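Local atomic coordinates of MtVAO615 (Myceliophthora thermophila, PDB entry 6F72), a protein that binds FAD through two covalent links and is probably an oxidoreductase, its reduced flavin reacting rapidly with molecular oxygen, though its substrate is unknown. Residues Ser27-Ala35 against Trp563-Arg573; Pro38-Thr49 against Ala138-Val148. All coordinates share one frame; numbering follows the deposited sequence.

Interaction 1: residues Ser27-Ala35 against Trp563-Arg573; sequences SCRVLPGDA and WDVDATGRLCR. With NAG (2-acetamido-2-deoxy-beta-D-glucopyranose), chain C.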
loop_
_atom_site.group_PDB
_atom_site.type_symbol
_atom_site.label_atom_id
_atom_site.label_comp_id
_atom_site.label_asym_id
_atom_site.label_seq_id
_atom_site.Cartn_x
_atom_site.Cartn_y
_atom_site.Cartn_z
ATOM N N SER A 27 -24.954 -5.927 19.822
ATOM C CA SER A 27 -23.681 -6.193 20.553
ATOM C C SER A 27 -22.561 -6.579 19.577
ATOM O O SER A 27 -21.475 -5.996 19.615
ATOM C CB SER A 27 -23.896 -7.286 21.607
ATOM O OG SER A 27 -22.907 -7.226 22.619
ATOM N N CYS A 28 -22.847 -7.543 18.700
ATOM C CA CYS A 28 -21.895 -8.058 17.711
ATOM C C CYS A 28 -22.445 -7.986 16.287
ATOM O O CYS A 28 -23.660 -8.020 16.088
ATOM C CB CYS A 28 -21.569 -9.514 18.023
ATOM S SG CYS A 28 -20.806 -9.823 19.630
ATOM N N ARG A 29 -21.552 -7.892 15.301
ATOM C CA ARG A 29 -21.926 -8.024 13.888
ATOM C C ARG A 29 -22.373 -9.454 13.608
ATOM O O ARG A 29 -21.796 -10.406 14.154
ATOM C CB ARG A 29 -20.753 -7.687 12.965
ATOM C CG ARG A 29 -20.312 -6.237 12.967
ATOM C CD ARG A 29 -21.435 -5.289 12.583
ATOM N NE ARG A 29 -20.924 -3.945 12.380
ATOM C CZ ARG A 29 -21.669 -2.847 12.372
ATOM N NH1 ARG A 29 -22.979 -2.920 12.566
ATOM N NH2 ARG A 29 -21.091 -1.669 12.179
ATOM N N VAL A 30 -23.393 -9.594 12.764
ATOM C CA VAL A 30 -23.953 -10.913 12.421
ATOM C C VAL A 30 -23.058 -11.688 11.444
ATOM O O VAL A 30 -22.404 -11.096 10.573
ATOM C CB VAL A 30 -25.418 -10.838 11.894
ATOM C CG1 VAL A 30 -26.374 -10.366 12.989
ATOM C CG2 VAL A 30 -25.528 -9.979 10.638
ATOM N N LEU A 31 -23.043 -13.011 11.603
ATOM C CA LEU A 31 -22.224 -13.904 10.782
ATOM C C LEU A 31 -23.094 -14.915 10.039
ATOM O O LEU A 31 -24.207 -15.206 10.497
ATOM C CB LEU A 31 -21.184 -14.625 11.659
ATOM C CG LEU A 31 -20.005 -13.794 12.199
ATOM C CD1 LEU A 31 -19.009 -14.712 12.899
ATOM C CD2 LEU A 31 -19.300 -13.003 11.103
ATOM N N PRO A 32 -22.614 -15.441 8.877
ATOM C CA PRO A 32 -23.394 -16.519 8.236
ATOM C C PRO A 32 -23.558 -17.668 9.221
ATOM O O PRO A 32 -22.599 -18.030 9.918
ATOM C CB PRO A 32 -22.527 -16.937 7.038
ATOM C CG PRO A 32 -21.643 -15.763 6.786
ATOM C CD PRO A 32 -21.376 -15.153 8.128
ATOM N N GLY A 33 -24.782 -18.179 9.316
ATOM C CA GLY A 33 -25.139 -19.193 10.307
ATOM C C GLY A 33 -26.005 -18.657 11.437
ATOM O O GLY A 33 -26.781 -19.414 12.025
ATOM N N ASP A 34 -25.870 -17.361 11.744
ATOM C CA ASP A 34 -26.674 -16.708 12.790
ATOM C C ASP A 34 -28.155 -16.690 12.434
ATOM O O ASP A 34 -28.514 -16.539 11.259
ATOM C CB ASP A 34 -26.220 -15.263 13.011
ATOM C CG ASP A 34 -24.818 -15.157 13.597
ATOM O OD1 ASP A 34 -24.165 -16.202 13.805
ATOM O OD2 ASP A 34 -24.374 -14.008 13.846
ATOM N N ALA A 35 -29.002 -16.832 13.453
ATOM C CA ALA A 35 -30.444 -16.674 13.297
ATOM C C ALA A 35 -30.781 -15.318 12.658
ATOM O O ALA A 35 -31.697 -15.231 11.841
ATOM C CB ALA A 35 -31.143 -16.833 14.636
ATOM N N TRP A 563 -14.142 -1.851 18.113
ATOM C CA TRP A 563 -14.466 -3.260 17.851
ATOM C C TRP A 563 -13.392 -4.235 18.360
ATOM O O TRP A 563 -12.194 -4.025 18.121
ATOM C CB TRP A 563 -14.708 -3.489 16.351
ATOM C CG TRP A 563 -15.869 -2.701 15.795
ATOM C CD1 TRP A 563 -15.803 -1.530 15.084
ATOM C CD2 TRP A 563 -17.267 -3.019 15.913
ATOM N NE1 TRP A 563 -17.068 -1.112 14.740
ATOM C CE2 TRP A 563 -17.986 -2.000 15.236
ATOM C CE3 TRP A 563 -17.983 -4.073 16.510
ATOM C CZ2 TRP A 563 -19.388 -1.992 15.154
ATOM C CZ3 TRP A 563 -19.377 -4.068 16.422
ATOM C CH2 TRP A 563 -20.065 -3.029 15.748
ATOM N N ASP A 564 -13.842 -5.277 19.074
ATOM C CA ASP A 564 -13.056 -6.500 19.359
ATOM C C ASP A 564 -13.345 -7.564 18.310
ATOM O O ASP A 564 -14.487 -7.710 17.854
ATOM C CB ASP A 564 -13.433 -7.138 20.707
ATOM C CG ASP A 564 -13.017 -6.320 21.903
ATOM O OD1 ASP A 564 -11.995 -5.587 21.852
ATOM O OD2 ASP A 564 -13.729 -6.437 22.924
ATOM N N VAL A 565 -12.306 -8.320 17.969
ATOM C CA VAL A 565 -12.400 -9.465 17.078
ATOM C C VAL A 565 -12.304 -10.709 17.973
ATOM O O VAL A 565 -11.262 -10.927 18.598
ATOM C CB VAL A 565 -11.245 -9.446 16.036
ATOM C CG1 VAL A 565 -11.290 -10.673 15.128
ATOM C CG2 VAL A 565 -11.266 -8.155 15.223
ATOM N N ASP A 566 -13.374 -11.506 18.061
ATOM C CA ASP A 566 -13.317 -12.725 18.887
ATOM C C ASP A 566 -12.568 -13.859 18.169
ATOM O O ASP A 566 -12.139 -13.685 17.021
ATOM C CB ASP A 566 -14.694 -13.118 19.485
ATOM C CG ASP A 566 -15.627 -13.836 18.497
ATOM O OD1 ASP A 566 -15.190 -14.369 17.448
ATOM O OD2 ASP A 566 -16.838 -13.884 18.810
ATOM N N ALA A 567 -12.409 -15.001 18.841
ATOM C CA ALA A 567 -11.628 -16.137 18.321
ATOM C C ALA A 567 -12.075 -16.613 16.934
ATOM O O ALA A 567 -11.237 -16.973 16.088
ATOM C CB ALA A 567 -11.654 -17.290 19.312
ATOM N N THR A 568 -13.391 -16.587 16.714
ATOM C CA THR A 568 -14.019 -17.035 15.475
ATOM C C THR A 568 -13.881 -15.971 14.365
ATOM O O THR A 568 -14.089 -16.269 13.191
ATOM C CB THR A 568 -15.513 -17.386 15.702
ATOM O OG1 THR A 568 -16.316 -16.193 15.683
ATOM C CG2 THR A 568 -15.729 -18.098 17.035
ATOM N N GLY A 569 -13.549 -14.735 14.746
ATOM C CA GLY A 569 -13.384 -13.628 13.795
ATOM C C GLY A 569 -14.539 -12.638 13.740
ATOM O O GLY A 569 -14.535 -11.717 12.917
ATOM N N ARG A 570 -15.519 -12.829 14.626
ATOM C CA ARG A 570 -16.681 -11.949 14.767
ATOM C C ARG A 570 -16.309 -10.587 15.365
ATOM O O ARG A 570 -15.541 -10.492 16.334
ATOM C CB ARG A 570 -17.733 -12.614 15.657
ATOM C CG ARG A 570 -19.108 -11.957 15.618
ATOM C CD ARG A 570 -20.014 -12.528 16.705
ATOM N NE ARG A 570 -20.475 -13.890 16.422
ATOM C CZ ARG A 570 -21.475 -14.193 15.596
ATOM N NH1 ARG A 570 -22.132 -13.231 14.942
ATOM N NH2 ARG A 570 -21.822 -15.464 15.413
ATOM N N LEU A 571 -16.888 -9.535 14.790
ATOM C CA LEU A 571 -16.722 -8.184 15.304
ATOM C C LEU A 571 -17.745 -7.918 16.398
ATOM O O LEU A 571 -18.946 -8.039 16.174
ATOM C CB LEU A 571 -16.824 -7.183 14.162
ATOM C CG LEU A 571 -15.535 -6.458 13.763
ATOM C CD1 LEU A 571 -14.462 -7.402 13.237
ATOM C CD2 LEU A 571 -15.874 -5.378 12.741
ATOM N N CYS A 572 -17.253 -7.604 17.596
ATOM C CA CYS A 572 -18.114 -7.262 18.735
ATOM C C CYS A 572 -17.685 -5.943 19.393
ATOM O O CYS A 572 -16.501 -5.602 19.411
ATOM C CB CYS A 572 -18.140 -8.383 19.769
ATOM S SG CYS A 572 -18.816 -9.955 19.188
ATOM N N ARG A 573 -18.656 -5.200 19.918
ATOM C CA ARG A 573 -18.372 -3.895 20.522
ATOM C C ARG A 573 -17.563 -4.058 21.805
ATOM O O ARG A 573 -17.980 -4.764 22.736
ATOM C CB ARG A 573 -19.651 -3.076 20.752
ATOM C CG ARG A 573 -20.155 -2.423 19.472
ATOM C CD ARG A 573 -21.176 -1.318 19.688
ATOM N NE ARG A 573 -21.459 -0.645 18.415
ATOM C CZ ARG A 573 -20.968 0.540 18.042
ATOM N NH1 ARG A 573 -20.178 1.252 18.841
ATOM N NH2 ARG A 573 -21.287 1.029 16.858
HETATM C C1 NAG C . -7.512 -18.155 15.413
HETATM C C2 NAG C . -7.574 -19.055 16.646
HETATM C C3 NAG C . -8.160 -18.305 17.840
HETATM C C4 NAG C . -7.459 -16.959 18.104
HETATM C C5 NAG C . -7.268 -16.140 16.819
HETATM C C6 NAG C . -6.275 -14.996 17.040
HETATM C C7 NAG C . -7.769 -21.466 16.120
HETATM C C8 NAG C . -8.738 -22.599 15.928
HETATM N N2 NAG C . -8.328 -20.283 16.411
HETATM O O3 NAG C . -8.055 -19.150 18.993
HETATM O O4 NAG C . -8.248 -16.168 18.999
HETATM O O5 NAG C . -6.812 -16.937 15.710
HETATM O O6 NAG C . -4.924 -15.468 16.943
HETATM O O7 NAG C . -6.560 -21.644 16.006
#
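A disulfide between C28 and C572 ties the first modelled residues of the chain to the C-terminal hairpin of 563-565 and 571-573. The SG atoms of C28 and C572 lie 2.0 Å apart, and the C-S-S-C torsion of 105° is near the right angle that disulfides prefer. Backbone bonds flank it: R573 N donates to S27 O, while R29 N donates to L571 O over 2.8 Å. C28 and C572 thus form a single beta bridge, which sets 27-29 alongside the edge of the hairpin.

Beyond the bridge the chain leaves the hairpin and enters a type II turn from L31 to D34, held by R570. The long arginine suits this place: CG anti to the backbone N (chi1 -166°) and a bend at chi3 bring its guanidinium end-on to the D34 carboxylate, the two planes nearly coplanar. R570 NH2 donates to D34 OD1 at 2.9 Å and R570 NH1 to D34 OD2 at 2.6 Å, each on a syn lone pair, a two-pronged salt bridge. NH1 of R570 also donates a hydrogen bond to R29 O, in the carbonyl plane. OD2 of D34 takes a second bond from L31 N, which arrives from above the carboxylate plane. Over the centre of the R570 guanidinium lies CD1 of L31, 3.7 Å from R570 CZ, an apolar lid on a flat cation.

The CZ2-CH2 rim of W563 lies over one face of the R29 guanidinium, the two planes 28° apart; R29 NH2 is 3.4 Å from W563 CZ2. NH1 of R29 is hydrogen-bonded to OD1 of N147, and W563 NE1 to S550 O.

Interaction 2: residues Pro38-Thr49 against Ala138-Val148; sequences PSSRDWAKLNKT and AALKFAQKHNV. With NAG (2-acetamido-2-deoxy-beta-D-glucopyranose), chain B.
T49 CG2 and A138 CB meet at 3.7 Å where the last residue of helix 40-49 meets helix 133-146, which runs nearly antiparallel to it. The axes of their facing segments run 10.3 Å apart at 161°. Helix 133-146 belongs to the PCMH-type FAD-binding region, and helix 40-49 packs on its flank. The small side chain of A138 lets the threonine methyl come close, and the next residue, A139, is passed by L46 CD1.

One turn on, F142 is a knob in a hole formed by D42, W43, K45 and L46. With CG anti to the backbone N (chi1 178°), the ring reaches straight across to the other helix. L46 CD2 sits over one face in a CH-pi contact, 3.7 Å from the F142 ring centroid, while CD2 of H146 covers the opposite face. The W43 indole meets the ring obliquely, planes at 47°, with W43 CZ3 3.4 Å from F142 CE1; the K45 ammonium comes to its edge. The W43 indole also stacks on Y126, and N47, on the same helix, carries an N-linked NAG through ND2. An alanine at F142 is likely to open a gap between the helices, leaving L46 and W43 without the ring they pack on.

K145, an extended chain, brings its NZ to 4.0 Å from K45 NZ, and this proximity of like charges is probably eased by D42, whose carboxylate makes a long salt bridge to K45. H146 then lays one ring face against P38, whose CG is 3.8 Å from H146 CB; a rigid, apolar proline suits the entry to helix 40-49, where S39 and D42 form a capping box. N147, with positive phi, turns the chain out of the helix. V148 follows, and its CG2 rests 4.0 Å from CG of P38.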
loop_
_atom_site.group_PDB
_atom_site.type_symbol
_atom_site.label_atom_id
_atom_site.label_comp_id
_atom_site.label_asym_id
_atom_site.label_seq_id
_atom_site.Cartn_x
_atom_site.Cartn_y
_atom_site.Cartn_z
ATOM N N PRO A 38 -29.145 -12.083 7.339
ATOM C CA PRO A 38 -30.247 -11.751 6.436
ATOM C C PRO A 38 -30.638 -12.930 5.541
ATOM O O PRO A 38 -29.759 -13.613 5.014
ATOM C CB PRO A 38 -29.683 -10.590 5.601
ATOM C CG PRO A 38 -28.596 -10.003 6.428
ATOM C CD PRO A 38 -27.993 -11.177 7.141
ATOM N N SER A 39 -31.949 -13.162 5.401
ATOM C CA SER A 39 -32.512 -14.162 4.471
ATOM C C SER A 39 -32.053 -13.939 3.023
ATOM O O SER A 39 -31.573 -12.867 2.683
ATOM C CB SER A 39 -34.048 -14.153 4.539
ATOM O OG SER A 39 -34.579 -12.946 4.013
ATOM N N SER A 40 -32.211 -14.944 2.162
ATOM C CA SER A 40 -31.826 -14.781 0.750
ATOM C C SER A 40 -32.769 -13.812 0.032
ATOM O O SER A 40 -32.403 -13.221 -0.986
ATOM C CB SER A 40 -31.738 -16.120 0.041
ATOM O OG SER A 40 -32.767 -16.957 0.498
ATOM N N ARG A 41 -33.965 -13.657 0.608
ATOM C CA ARG A 41 -34.956 -12.668 0.209
ATOM C C ARG A 41 -34.477 -11.255 0.576
ATOM O O ARG A 41 -34.631 -10.326 -0.224
ATOM C CB ARG A 41 -36.305 -12.989 0.867
ATOM C CG ARG A 41 -37.472 -12.152 0.371
ATOM C CD ARG A 41 -38.805 -12.738 0.810
ATOM N NE ARG A 41 -39.347 -13.658 -0.185
ATOM C CZ ARG A 41 -40.445 -14.392 -0.026
ATOM N NH1 ARG A 41 -41.154 -14.335 1.097
ATOM N NH2 ARG A 41 -40.836 -15.196 -1.002
ATOM N N ASP A 42 -33.900 -11.104 1.775
ATOM C CA ASP A 42 -33.253 -9.853 2.172
ATOM C C ASP A 42 -32.133 -9.509 1.197
ATOM O O ASP A 42 -32.068 -8.384 0.694
ATOM C CB ASP A 42 -32.701 -9.933 3.598
ATOM C CG ASP A 42 -33.781 -9.896 4.664
ATOM O OD1 ASP A 42 -34.808 -9.203 4.479
ATOM O OD2 ASP A 42 -33.583 -10.554 5.713
ATOM N N TRP A 43 -31.276 -10.489 0.912
ATOM C CA TRP A 43 -30.177 -10.310 -0.039
ATOM C C TRP A 43 -30.674 -9.965 -1.459
ATOM O O TRP A 43 -30.161 -9.020 -2.080
ATOM C CB TRP A 43 -29.214 -11.516 -0.007
ATOM C CG TRP A 43 -28.445 -11.625 1.315
ATOM C CD1 TRP A 43 -28.611 -12.572 2.294
ATOM C CD2 TRP A 43 -27.417 -10.737 1.794
ATOM N NE1 TRP A 43 -27.753 -12.336 3.344
ATOM C CE2 TRP A 43 -27.009 -11.219 3.068
ATOM C CE3 TRP A 43 -26.790 -9.600 1.265
ATOM C CZ2 TRP A 43 -26.010 -10.597 3.822
ATOM C CZ3 TRP A 43 -25.780 -8.969 2.028
ATOM C CH2 TRP A 43 -25.407 -9.477 3.292
ATOM N N ALA A 44 -31.693 -10.692 -1.938
ATOM C CA ALA A 44 -32.330 -10.397 -3.230
ATOM C C ALA A 44 -32.877 -8.958 -3.310
ATOM O O ALA A 44 -32.708 -8.287 -4.323
ATOM C CB ALA A 44 -33.431 -11.408 -3.541
ATOM N N LYS A 45 -33.515 -8.506 -2.231
ATOM C CA LYS A 45 -34.077 -7.158 -2.112
ATOM C C LYS A 45 -32.971 -6.082 -2.197
ATOM O O LYS A 45 -33.160 -5.049 -2.853
ATOM C CB LYS A 45 -34.900 -7.070 -0.813
ATOM C CG LYS A 45 -35.349 -5.691 -0.336
ATOM C CD LYS A 45 -35.322 -5.629 1.191
ATOM C CE LYS A 45 -33.938 -5.242 1.725
ATOM N NZ LYS A 45 -33.580 -5.872 3.035
ATOM N N LEU A 46 -31.826 -6.338 -1.553
ATOM C CA LEU A 46 -30.638 -5.495 -1.723
ATOM C C LEU A 46 -30.141 -5.559 -3.168
ATOM O O LEU A 46 -29.840 -4.523 -3.768
ATOM C CB LEU A 46 -29.509 -5.858 -0.731
ATOM C CG LEU A 46 -28.148 -5.144 -0.881
ATOM C CD1 LEU A 46 -28.239 -3.631 -0.701
ATOM C CD2 LEU A 46 -27.091 -5.726 0.043
ATOM N N ASN A 47 -30.087 -6.770 -3.722
ATOM C CA ASN A 47 -29.642 -6.980 -5.099
ATOM C C ASN A 47 -30.482 -6.204 -6.144
ATOM O O ASN A 47 -29.932 -5.708 -7.135
ATOM C CB ASN A 47 -29.590 -8.476 -5.427
ATOM C CG ASN A 47 -28.729 -8.781 -6.637
ATOM O OD1 ASN A 47 -27.951 -7.941 -7.087
ATOM N ND2 ASN A 47 -28.866 -9.999 -7.171
ATOM N N LYS A 48 -31.796 -6.106 -5.906
ATOM C CA LYS A 48 -32.701 -5.295 -6.736
ATOM C C LYS A 48 -32.316 -3.808 -6.681
ATOM O O LYS A 48 -32.027 -3.204 -7.717
ATOM C CB LYS A 48 -34.159 -5.495 -6.307
ATOM C CG LYS A 48 -35.188 -4.855 -7.228
ATOM C CD LYS A 48 -36.551 -4.782 -6.550
ATOM C CE LYS A 48 -37.576 -4.024 -7.376
ATOM N NZ LYS A 48 -38.235 -4.880 -8.397
ATOM N N THR A 49 -32.298 -3.254 -5.463
ATOM C CA THR A 49 -31.829 -1.894 -5.173
ATOM C C THR A 49 -30.502 -1.583 -5.872
ATOM O O THR A 49 -30.327 -0.489 -6.425
ATOM C CB THR A 49 -31.663 -1.665 -3.652
ATOM O OG1 THR A 49 -32.781 -2.218 -2.951
ATOM C CG2 THR A 49 -31.589 -0.192 -3.336
ATOM N N ALA A 138 -27.098 2.586 -0.670
ATOM C CA ALA A 138 -27.957 1.406 -0.535
ATOM C C ALA A 138 -27.332 0.341 0.369
ATOM O O ALA A 138 -27.986 -0.142 1.303
ATOM C CB ALA A 138 -28.279 0.822 -1.907
ATOM N N ALA A 139 -26.070 0.003 0.098
ATOM C CA ALA A 139 -25.345 -1.017 0.857
ATOM C C ALA A 139 -25.169 -0.650 2.329
ATOM O O ALA A 139 -25.362 -1.504 3.209
ATOM C CB ALA A 139 -24.006 -1.317 0.210
ATOM N N LEU A 140 -24.831 0.620 2.577
ATOM C CA LEU A 140 -24.723 1.166 3.933
ATOM C C LEU A 140 -26.056 1.109 4.676
ATOM O O LEU A 140 -26.096 0.708 5.836
ATOM C CB LEU A 140 -24.173 2.603 3.919
ATOM C CG LEU A 140 -22.725 2.885 3.488
ATOM C CD1 LEU A 140 -22.486 4.382 3.333
ATOM C CD2 LEU A 140 -21.707 2.300 4.458
ATOM N N LYS A 141 -27.145 1.485 4.003
ATOM C CA LYS A 141 -28.479 1.432 4.618
ATOM C C LYS A 141 -28.837 -0.000 4.996
ATOM O O LYS A 141 -29.325 -0.254 6.105
ATOM C CB LYS A 141 -29.568 2.000 3.696
ATOM C CG LYS A 141 -29.603 3.505 3.647
ATOM C CD LYS A 141 -31.030 4.023 3.547
ATOM C CE LYS A 141 -31.109 5.489 3.953
ATOM N NZ LYS A 141 -30.514 5.751 5.300
ATOM N N PHE A 142 -28.584 -0.919 4.063
ATOM C CA PHE A 142 -28.858 -2.337 4.249
ATOM C C PHE A 142 -28.044 -2.912 5.404
ATOM O O PHE A 142 -28.602 -3.581 6.287
ATOM C CB PHE A 142 -28.568 -3.107 2.957
ATOM C CG PHE A 142 -28.786 -4.595 3.071
ATOM C CD1 PHE A 142 -27.756 -5.440 3.493
ATOM C CD2 PHE A 142 -30.028 -5.154 2.764
ATOM C CE1 PHE A 142 -27.963 -6.810 3.598
ATOM C CE2 PHE A 142 -30.233 -6.517 2.871
ATOM C CZ PHE A 142 -29.199 -7.346 3.289
ATOM N N ALA A 143 -26.732 -2.656 5.384
ATOM C CA ALA A 143 -25.821 -3.174 6.413
ATOM C C ALA A 143 -26.176 -2.620 7.783
ATOM O O ALA A 143 -26.144 -3.350 8.775
ATOM C CB ALA A 143 -24.371 -2.889 6.065
ATOM N N GLN A 144 -26.564 -1.349 7.826
ATOM C CA GLN A 144 -26.990 -0.732 9.080
ATOM C C GLN A 144 -28.353 -1.268 9.560
ATOM O O GLN A 144 -28.531 -1.538 10.752
ATOM C CB GLN A 144 -26.868 0.811 9.026
ATOM C CG GLN A 144 -25.381 1.242 8.995
ATOM C CD GLN A 144 -25.100 2.749 8.818
ATOM O OE1 GLN A 144 -25.298 3.557 9.744
ATOM N NE2 GLN A 144 -24.564 3.119 7.643
ATOM N N LYS A 145 -29.287 -1.480 8.631
ATOM C CA LYS A 145 -30.570 -2.123 8.956
ATOM C C LYS A 145 -30.365 -3.546 9.500
ATOM O O LYS A 145 -31.019 -3.940 10.473
ATOM C CB LYS A 145 -31.504 -2.139 7.737
ATOM C CG LYS A 145 -32.901 -2.689 8.007
ATOM C CD LYS A 145 -33.612 -3.071 6.715
ATOM C CE LYS A 145 -34.885 -3.845 6.989
ATOM N NZ LYS A 145 -35.732 -3.870 5.769
ATOM N N HIS A 146 -29.436 -4.286 8.890
ATOM C CA HIS A 146 -29.248 -5.725 9.172
ATOM C C HIS A 146 -28.057 -6.101 10.042
ATOM O O HIS A 146 -27.779 -7.297 10.225
ATOM C CB HIS A 146 -29.207 -6.525 7.867
ATOM C CG HIS A 146 -30.518 -6.553 7.154
ATOM N ND1 HIS A 146 -31.607 -7.245 7.636
ATOM C CD2 HIS A 146 -30.927 -5.949 6.016
ATOM C CE1 HIS A 146 -32.629 -7.081 6.813
ATOM N NE2 HIS A 146 -32.242 -6.299 5.822
ATOM N N ASN A 147 -27.358 -5.086 10.561
ATOM C CA ASN A 147 -26.216 -5.267 11.457
ATOM C C ASN A 147 -25.073 -6.070 10.809
ATOM O O ASN A 147 -24.415 -6.895 11.456
ATOM C CB ASN A 147 -26.691 -5.856 12.797
ATOM C CG ASN A 147 -25.620 -5.844 13.858
ATOM O OD1 ASN A 147 -24.806 -4.918 13.948
ATOM N ND2 ASN A 147 -25.610 -6.884 14.669
ATOM N N VAL A 148 -24.840 -5.807 9.526
ATOM C CA VAL A 148 -23.754 -6.447 8.777
ATOM C C VAL A 148 -22.495 -5.570 8.809
ATOM O O VAL A 148 -22.572 -4.339 8.640
ATOM C CB VAL A 148 -24.178 -6.770 7.317
ATOM C CG1 VAL A 148 -23.023 -7.309 6.490
ATOM C CG2 VAL A 148 -25.325 -7.782 7.302
HETATM C C1 NAG B . -28.121 -10.461 -8.323
HETATM C C2 NAG B . -27.557 -11.893 -8.363
HETATM C C3 NAG B . -26.703 -12.077 -9.614
HETATM C C4 NAG B . -27.491 -11.785 -10.898
HETATM C C5 NAG B . -28.285 -10.462 -10.843
HETATM C C6 NAG B . -29.531 -10.558 -11.723
HETATM C C7 NAG B . -27.272 -12.574 -5.987
HETATM C C8 NAG B . -26.251 -12.787 -4.908
HETATM N N2 NAG B . -26.775 -12.179 -7.167
HETATM O O3 NAG B . -26.214 -13.418 -9.659
HETATM O O4 NAG B . -26.592 -11.799 -12.028
HETATM O O5 NAG B . -28.789 -10.086 -9.543
HETATM O O6 NAG B . -29.179 -10.425 -13.103
HETATM O O7 NAG B . -28.463 -12.747 -5.771
#

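Interaction 2 is nested within the loop that interaction 1 closes: along the chain come 27-35, 38-49, 138-148 and finally 563-573. Their centres are 18 Å apart on the same side of the molecule, and they touch at H146 and N147. There the side chain of N147 joins the two interactions through C28 O and R29, while V30 bonds to N147 through the backbone and packs on H146. The N-terminal segment therefore runs from the C-terminal hairpin, past N147, into helix 40-49, tying both chain ends to the flank of the FAD-binding region, with the side chain of A139 about 12 Å from the FAD.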